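Local atomic coordinates of cellulosomal scaffoldin (Acetivibrio cellulolyticus, PDB entry 3ZUC), a protein that binds crystalline cellulose through this family 3b carbohydrate-binding module, one part of a much larger cellulosomal scaffoldin that probably also carries cellulase activity. Residues Leu38-Lys42 and Glu88-Ser92; Ile22-Leu28 and Ile104-Phe110. One frame throughout, in Å; residues are numbered along the deposited sequence.

Contact 1. Residues Leu38-Lys42 and Glu88-Ser92; sequences LADVK and EIAFS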
loop_
_atom_site.group_PDB
_atom_site.type_symbol
_atom_site.label_atom_id
_atom_site.label_comp_id
_atom_site.label_asym_id
_atom_site.label_seq_id
_atom_site.Cartn_x
_atom_site.Cartn_y
_atom_site.Cartn_z
ATOM N N LEU A 38 -1.071 0.666 -15.039
ATOM C CA LEU A 38 -1.077 1.020 -13.634
ATOM C C LEU A 38 -2.347 1.728 -13.205
ATOM O O LEU A 38 -2.707 1.666 -12.026
ATOM C CB LEU A 38 0.139 1.869 -13.291
ATOM C CG LEU A 38 1.456 1.083 -13.284
ATOM C CD1 LEU A 38 2.637 2.040 -13.240
ATOM C CD2 LEU A 38 1.546 0.123 -12.133
ATOM N N ALA A 39 -3.049 2.381 -14.128
ATOM C CA ALA A 39 -4.279 3.073 -13.754
ATOM C C ALA A 39 -5.317 2.141 -13.161
ATOM O O ALA A 39 -6.192 2.582 -12.423
ATOM C CB ALA A 39 -4.867 3.809 -14.954
ATOM N N ASP A 40 -5.219 0.851 -13.466
ATOM C CA ASP A 40 -6.162 -0.116 -12.926
ATOM C C ASP A 40 -5.675 -0.800 -11.661
ATOM O O ASP A 40 -6.398 -1.624 -11.110
ATOM C CB ASP A 40 -6.472 -1.160 -13.980
ATOM C CG ASP A 40 -7.208 -0.576 -15.134
ATOM O OD1 ASP A 40 -8.195 0.155 -14.889
ATOM O OD2 ASP A 40 -6.775 -0.792 -16.270
ATOM N N VAL A 41 -4.477 -0.474 -11.193
ATOM C CA VAL A 41 -3.909 -1.143 -10.025
ATOM C C VAL A 41 -4.222 -0.355 -8.753
ATOM O O VAL A 41 -4.051 0.865 -8.708
ATOM C CB VAL A 41 -2.384 -1.310 -10.190
ATOM C CG1 VAL A 41 -1.761 -1.850 -8.925
ATOM C CG2 VAL A 41 -2.077 -2.230 -11.358
ATOM N N LYS A 42 -4.657 -1.060 -7.716
ATOM C CA LYS A 42 -4.837 -0.474 -6.393
ATOM C C LYS A 42 -4.027 -1.288 -5.389
ATOM O O LYS A 42 -3.762 -2.480 -5.618
ATOM C CB LYS A 42 -6.321 -0.467 -5.971
ATOM C CG LYS A 42 -7.256 0.219 -6.987
ATOM C CD LYS A 42 -8.731 0.144 -6.631
ATOM C CE LYS A 42 -9.578 0.893 -7.669
ATOM N NZ LYS A 42 -11.027 0.587 -7.556
ATOM N N GLU A 88 -6.126 2.916 0.683
ATOM C CA GLU A 88 -6.176 2.454 -0.694
ATOM C C GLU A 88 -5.376 3.424 -1.560
ATOM O O GLU A 88 -5.697 4.616 -1.624
ATOM C CB GLU A 88 -7.620 2.366 -1.207
ATOM C CG GLU A 88 -7.706 1.892 -2.645
ATOM C CD GLU A 88 -9.124 1.522 -3.024
ATOM O OE1 GLU A 88 -9.595 0.423 -2.671
ATOM O OE2 GLU A 88 -9.794 2.352 -3.662
ATOM N N ILE A 89 -4.325 2.909 -2.191
ATOM C CA ILE A 89 -3.481 3.667 -3.097
ATOM C C ILE A 89 -3.921 3.388 -4.525
ATOM O O ILE A 89 -4.157 2.235 -4.893
ATOM C CB ILE A 89 -2.004 3.287 -2.905
ATOM C CG1 ILE A 89 -1.528 3.645 -1.501
ATOM C CG2 ILE A 89 -1.129 3.941 -3.957
ATOM C CD1 ILE A 89 -0.178 3.079 -1.145
ATOM N N ALA A 90 -4.012 4.457 -5.317
ATOM C CA ALA A 90 -4.384 4.402 -6.723
ATOM C C ALA A 90 -3.366 5.190 -7.557
ATOM O O ALA A 90 -2.645 6.060 -7.059
ATOM C CB ALA A 90 -5.766 5.001 -6.920
ATOM N N PHE A 91 -3.349 4.862 -8.837
ATOM C CA PHE A 91 -2.473 5.478 -9.834
ATOM C C PHE A 91 -3.323 6.150 -10.909
ATOM O O PHE A 91 -4.294 5.567 -11.384
ATOM C CB PHE A 91 -1.645 4.406 -10.553
ATOM C CG PHE A 91 -0.689 3.671 -9.658
ATOM C CD1 PHE A 91 -1.084 2.520 -9.004
ATOM C CD2 PHE A 91 0.612 4.113 -9.494
ATOM C CE1 PHE A 91 -0.202 1.837 -8.198
ATOM C CE2 PHE A 91 1.498 3.429 -8.690
ATOM C CZ PHE A 91 1.096 2.295 -8.045
ATOM N N SER A 92 -2.938 7.354 -11.317
ATOM C CA SER A 92 -3.607 8.023 -12.412
ATOM C C SER A 92 -3.158 7.468 -13.765
ATOM O O SER A 92 -2.164 6.755 -13.868
ATOM C CB SER A 92 -3.275 9.503 -12.372
ATOM O OG SER A 92 -1.929 9.655 -12.766
HETATM O O HOH W 1 -5.385 2.933 -9.752
HETATM O O HOH W 2 -7.027 5.527 -11.745
HETATM O O HOH W 3 -11.945 1.651 -5.071
#
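Where a strand gives way to a turn, water can take the place of the ladder's hydrogen bonds. L38-D40 forms a short 3-10 turn, closed by a hydrogen bond from V41 N to L38 O (2.9 Å), after which the chain runs into the strand that starts at K42; E88-F91 is the end of its partner strand. No direct hydrogen bond joins the two segments. Instead, CA-H...O contacts bring K42 CA to 3.2 Å from I89 O and A39 CA to 3.4 Å from F91 O. One water accepts from F91 N (3.0 Å) and lies within donating distance of V41 O (2.7 Å) and A39 O (2.8 Å); a second bonds A39 O (3.1 Å) and F91 O (2.8 Å).

On the buried side, F91 points toward the turn: L38 CB lies 4.1 Å from F91 CB, V41 CG1 4.1 Å from F91 CE1, and V41 O meets the ring edge 3.4 Å from F91 CD1. On the outer side, a water links K42 NZ (2.9 Å) to E88 OE2 (2.7 Å), while E88 OE1 is hydrogen-bonded to H44. Beyond this point I89 pairs with L43 through the backbone, so the arrangement is the water-bridged end of an antiparallel strand pair, where the 3-10 turn replaces regular pairing, in the CBM3 beta-sandwich.

Contact 2. Residues Ile22-Leu28 and Ile104-Phe110; sequences IYPKFRL and IEVQGRF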
loop_
_atom_site.group_PDB
_atom_site.type_symbol
_atom_site.label_atom_id
_atom_site.label_comp_id
_atom_site.label_asym_id
_atom_site.label_seq_id
_atom_site.Cartn_x
_atom_site.Cartn_y
_atom_site.Cartn_z
ATOM N N ILE A 22 2.690 6.551 9.512
ATOM C CA ILE A 22 2.908 5.219 8.995
ATOM C C ILE A 22 3.576 5.402 7.624
ATOM O O ILE A 22 3.246 6.314 6.865
ATOM C CB ILE A 22 1.592 4.410 8.971
ATOM C CG1 ILE A 22 1.120 4.219 10.426
ATOM C CG2 ILE A 22 1.791 3.066 8.299
ATOM C CD1 ILE A 22 -0.241 3.583 10.594
ATOM N N TYR A 23 4.544 4.532 7.334
ATOM C CA TYR A 23 5.506 4.732 6.234
ATOM C C TYR A 23 5.546 3.533 5.276
ATOM O O TYR A 23 6.553 2.832 5.164
ATOM C CB TYR A 23 6.913 4.924 6.814
ATOM C CG TYR A 23 7.126 6.089 7.755
ATOM C CD1 TYR A 23 6.802 6.016 9.107
ATOM C CD2 TYR A 23 7.749 7.245 7.316
ATOM C CE1 TYR A 23 7.070 7.076 9.975
ATOM C CE2 TYR A 23 8.003 8.292 8.158
ATOM C CZ TYR A 23 7.671 8.210 9.496
ATOM O OH TYR A 23 7.971 9.273 10.302
ATOM N N PRO A 24 4.462 3.285 4.534
ATOM C CA PRO A 24 4.451 2.133 3.648
ATOM C C PRO A 24 5.365 2.302 2.444
ATOM O O PRO A 24 5.355 3.348 1.801
ATOM C CB PRO A 24 2.980 2.079 3.198
ATOM C CG PRO A 24 2.527 3.503 3.277
ATOM C CD PRO A 24 3.200 4.035 4.492
ATOM N N LYS A 25 6.120 1.250 2.134
ATOM C CA LYS A 25 6.934 1.187 0.932
ATOM C C LYS A 25 6.617 -0.094 0.182
ATOM O O LYS A 25 6.800 -1.185 0.722
ATOM C CB LYS A 25 8.450 1.206 1.285
ATOM C CG LYS A 25 8.897 2.520 1.803
ATOM C CD LYS A 25 10.372 2.590 2.013
ATOM C CE LYS A 25 11.181 2.425 0.745
ATOM N NZ LYS A 25 12.511 3.142 0.860
ATOM N N PHE A 26 6.164 0.045 -1.059
ATOM C CA PHE A 26 5.855 -1.079 -1.906
ATOM C C PHE A 26 6.841 -1.158 -3.065
ATOM O O PHE A 26 7.267 -0.129 -3.594
ATOM C CB PHE A 26 4.469 -0.910 -2.552
ATOM C CG PHE A 26 3.296 -1.008 -1.616
ATOM C CD1 PHE A 26 2.850 0.069 -0.890
ATOM C CD2 PHE A 26 2.600 -2.204 -1.504
ATOM C CE1 PHE A 26 1.709 -0.083 -0.049
ATOM C CE2 PHE A 26 1.490 -2.338 -0.706
ATOM C CZ PHE A 26 1.064 -1.298 0.009
ATOM N N ARG A 27 7.151 -2.372 -3.503
ATOM C CA ARG A 27 7.828 -2.588 -4.777
ATOM C C ARG A 27 6.953 -3.513 -5.593
ATOM O O ARG A 27 6.608 -4.608 -5.147
ATOM C CB ARG A 27 9.235 -3.167 -4.605
ATOM C CG ARG A 27 9.947 -3.356 -5.956
ATOM C CD ARG A 27 11.444 -3.458 -5.814
ATOM N NE ARG A 27 11.821 -4.660 -5.099
ATOM C CZ ARG A 27 13.038 -4.878 -4.625
ATOM N NH1 ARG A 27 13.985 -3.959 -4.774
ATOM N NH2 ARG A 27 13.294 -6.010 -4.000
ATOM N N LEU A 28 6.581 -3.042 -6.772
ATOM C CA LEU A 28 5.696 -3.761 -7.667
ATOM C C LEU A 28 6.495 -4.230 -8.865
ATOM O O LEU A 28 7.139 -3.415 -9.520
ATOM C CB LEU A 28 4.575 -2.851 -8.151
ATOM C CG LEU A 28 3.807 -2.102 -7.061
ATOM C CD1 LEU A 28 2.729 -1.241 -7.705
ATOM C CD2 LEU A 28 3.258 -3.019 -5.971
ATOM N N ILE A 104 8.757 -1.059 -10.037
ATOM C CA ILE A 104 8.723 0.298 -9.530
ATOM C C ILE A 104 8.503 0.270 -8.027
ATOM O O ILE A 104 7.824 -0.597 -7.480
ATOM C CB ILE A 104 7.626 1.146 -10.177
ATOM C CG1 ILE A 104 6.254 0.512 -9.994
ATOM C CG2 ILE A 104 7.949 1.414 -11.653
ATOM C CD1 ILE A 104 5.082 1.438 -10.317
ATOM N N GLU A 105 9.056 1.270 -7.355
ATOM C CA GLU A 105 8.791 1.507 -5.943
ATOM C C GLU A 105 7.690 2.559 -5.787
ATOM O O GLU A 105 7.552 3.467 -6.614
ATOM C CB GLU A 105 10.062 1.992 -5.223
ATOM C CG GLU A 105 11.186 0.942 -5.190
ATOM C CD GLU A 105 12.414 1.320 -4.365
ATOM O OE1 GLU A 105 12.278 1.744 -3.209
ATOM O OE2 GLU A 105 13.543 1.114 -4.862
ATOM N N VAL A 106 6.933 2.444 -4.695
ATOM C CA VAL A 106 5.954 3.436 -4.283
ATOM C C VAL A 106 6.208 3.693 -2.803
ATOM O O VAL A 106 6.004 2.813 -1.975
ATOM C CB VAL A 106 4.535 2.932 -4.501
ATOM C CG1 VAL A 106 3.552 3.969 -4.050
ATOM C CG2 VAL A 106 4.311 2.600 -5.973
ATOM N N GLN A 107 6.674 4.893 -2.481
ATOM C CA GLN A 107 7.101 5.240 -1.127
ATOM C C GLN A 107 6.230 6.382 -0.611
ATOM O O GLN A 107 6.177 7.450 -1.227
ATOM C CB GLN A 107 8.560 5.682 -1.161
ATOM C CG GLN A 107 9.114 6.158 0.155
ATOM C CD GLN A 107 10.611 6.274 0.105
ATOM O OE1 GLN A 107 11.281 5.360 -0.383
ATOM N NE2 GLN A 107 11.156 7.376 0.594
ATOM N N GLY A 108 5.429 6.070 0.407
ATOM C CA GLY A 108 4.466 7.021 0.959
ATOM C C GLY A 108 4.478 7.144 2.482
ATOM O O GLY A 108 5.073 6.319 3.170
ATOM N N ARG A 109 3.862 8.216 3.011
ATOM C CA ARG A 109 3.570 8.330 4.444
ATOM C C ARG A 109 2.083 8.628 4.569
ATOM O O ARG A 109 1.457 9.148 3.646
ATOM C CB ARG A 109 4.369 9.483 5.158
ATOM C CG ARG A 109 5.890 9.378 5.051
ATOM C CD ARG A 109 6.529 10.733 5.356
ATOM N NE ARG A 109 6.181 11.673 4.306
ATOM C CZ ARG A 109 5.398 12.738 4.411
ATOM N NH1 ARG A 109 4.889 13.137 5.583
ATOM N NH2 ARG A 109 5.125 13.406 3.299
ATOM N N PHE A 110 1.528 8.361 5.749
ATOM C CA PHE A 110 0.252 8.932 6.131
ATOM C C PHE A 110 0.229 9.278 7.602
ATOM O O PHE A 110 0.980 8.733 8.414
ATOM C CB PHE A 110 -0.939 8.080 5.691
ATOM C CG PHE A 110 -1.080 6.688 6.292
ATOM C CD1 PHE A 110 -0.538 5.578 5.656
ATOM C CD2 PHE A 110 -1.868 6.488 7.420
ATOM C CE1 PHE A 110 -0.781 4.301 6.127
ATOM C CE2 PHE A 110 -2.108 5.197 7.894
ATOM C CZ PHE A 110 -1.574 4.116 7.243
HETATM O O HOH W 4 13.936 1.842 -1.147
HETATM O O HOH W 5 14.029 -1.500 -6.420
#
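Strands 24-28 and 104-110 run antiparallel (axes 4.6 Å apart at closest, 168° between their directions) and show how a ladder satisfies its polar backbone. Reciprocal pairs join L28-I104 (L28 N to I104 O 2.8 Å, I104 N to L28 O 2.9 Å) and F26-V106 (F26 N to V106 O 2.9 Å, V106 N to F26 O 2.8 Å); a further single bridge joins I22-F110 (I22 N to F110 O 3.0 Å, F110 N to I22 O 2.9 Å). P24 N has no proton, so G108 N to P24 O (3.1 Å) is that rung's one bond. The K25 and R27 backbones turn to F11 and E9; toward strand 55-61, Q107's backbone bonds D60 and W61, and E105 O bonds S62 OG.

On the face of K25, R27, E105 and Q107, K25 NZ donates to Q107 OE1 (2.8 Å) and to a water (2.8 Å) that donates to E105 OE1 (2.6 Å); E105 OE1 also bonds Y133. R27 salt-bridges E9, and R109 D60. On the opposite face F26, L28, I104 and V106 are apolar, and I22 CB sits 3.8 Å from the F110 ring centroid (CH-pi). This ladder, polar outside and apolar inside, characterises a beta-sandwich sheet.

In the fold
Contacts 1 and 2 lie in the two facing sheets of the CBM3 sandwich, their centres 13 Å apart. Contact 2 joins neighbouring strands 24-30 and 102-112 of one five-stranded sheet; contact 1 sits at the edge of the pairing between 42-47 and 83-91 in the other. Along the chain contact 1 is nested within contact 2: 22-28, 38-42, 88-92, then 104-110. Their apolar faces meet in the core, where F91 CZ packs 3.8 Å from V106 CG2, I89 CD1 3.8 Å from F26 CE1, and L38 CD1 3.9 Å from I104 CD1. Segments distant in sequence thus build one interior, and at its far end I22 approaches the calcium site near D123.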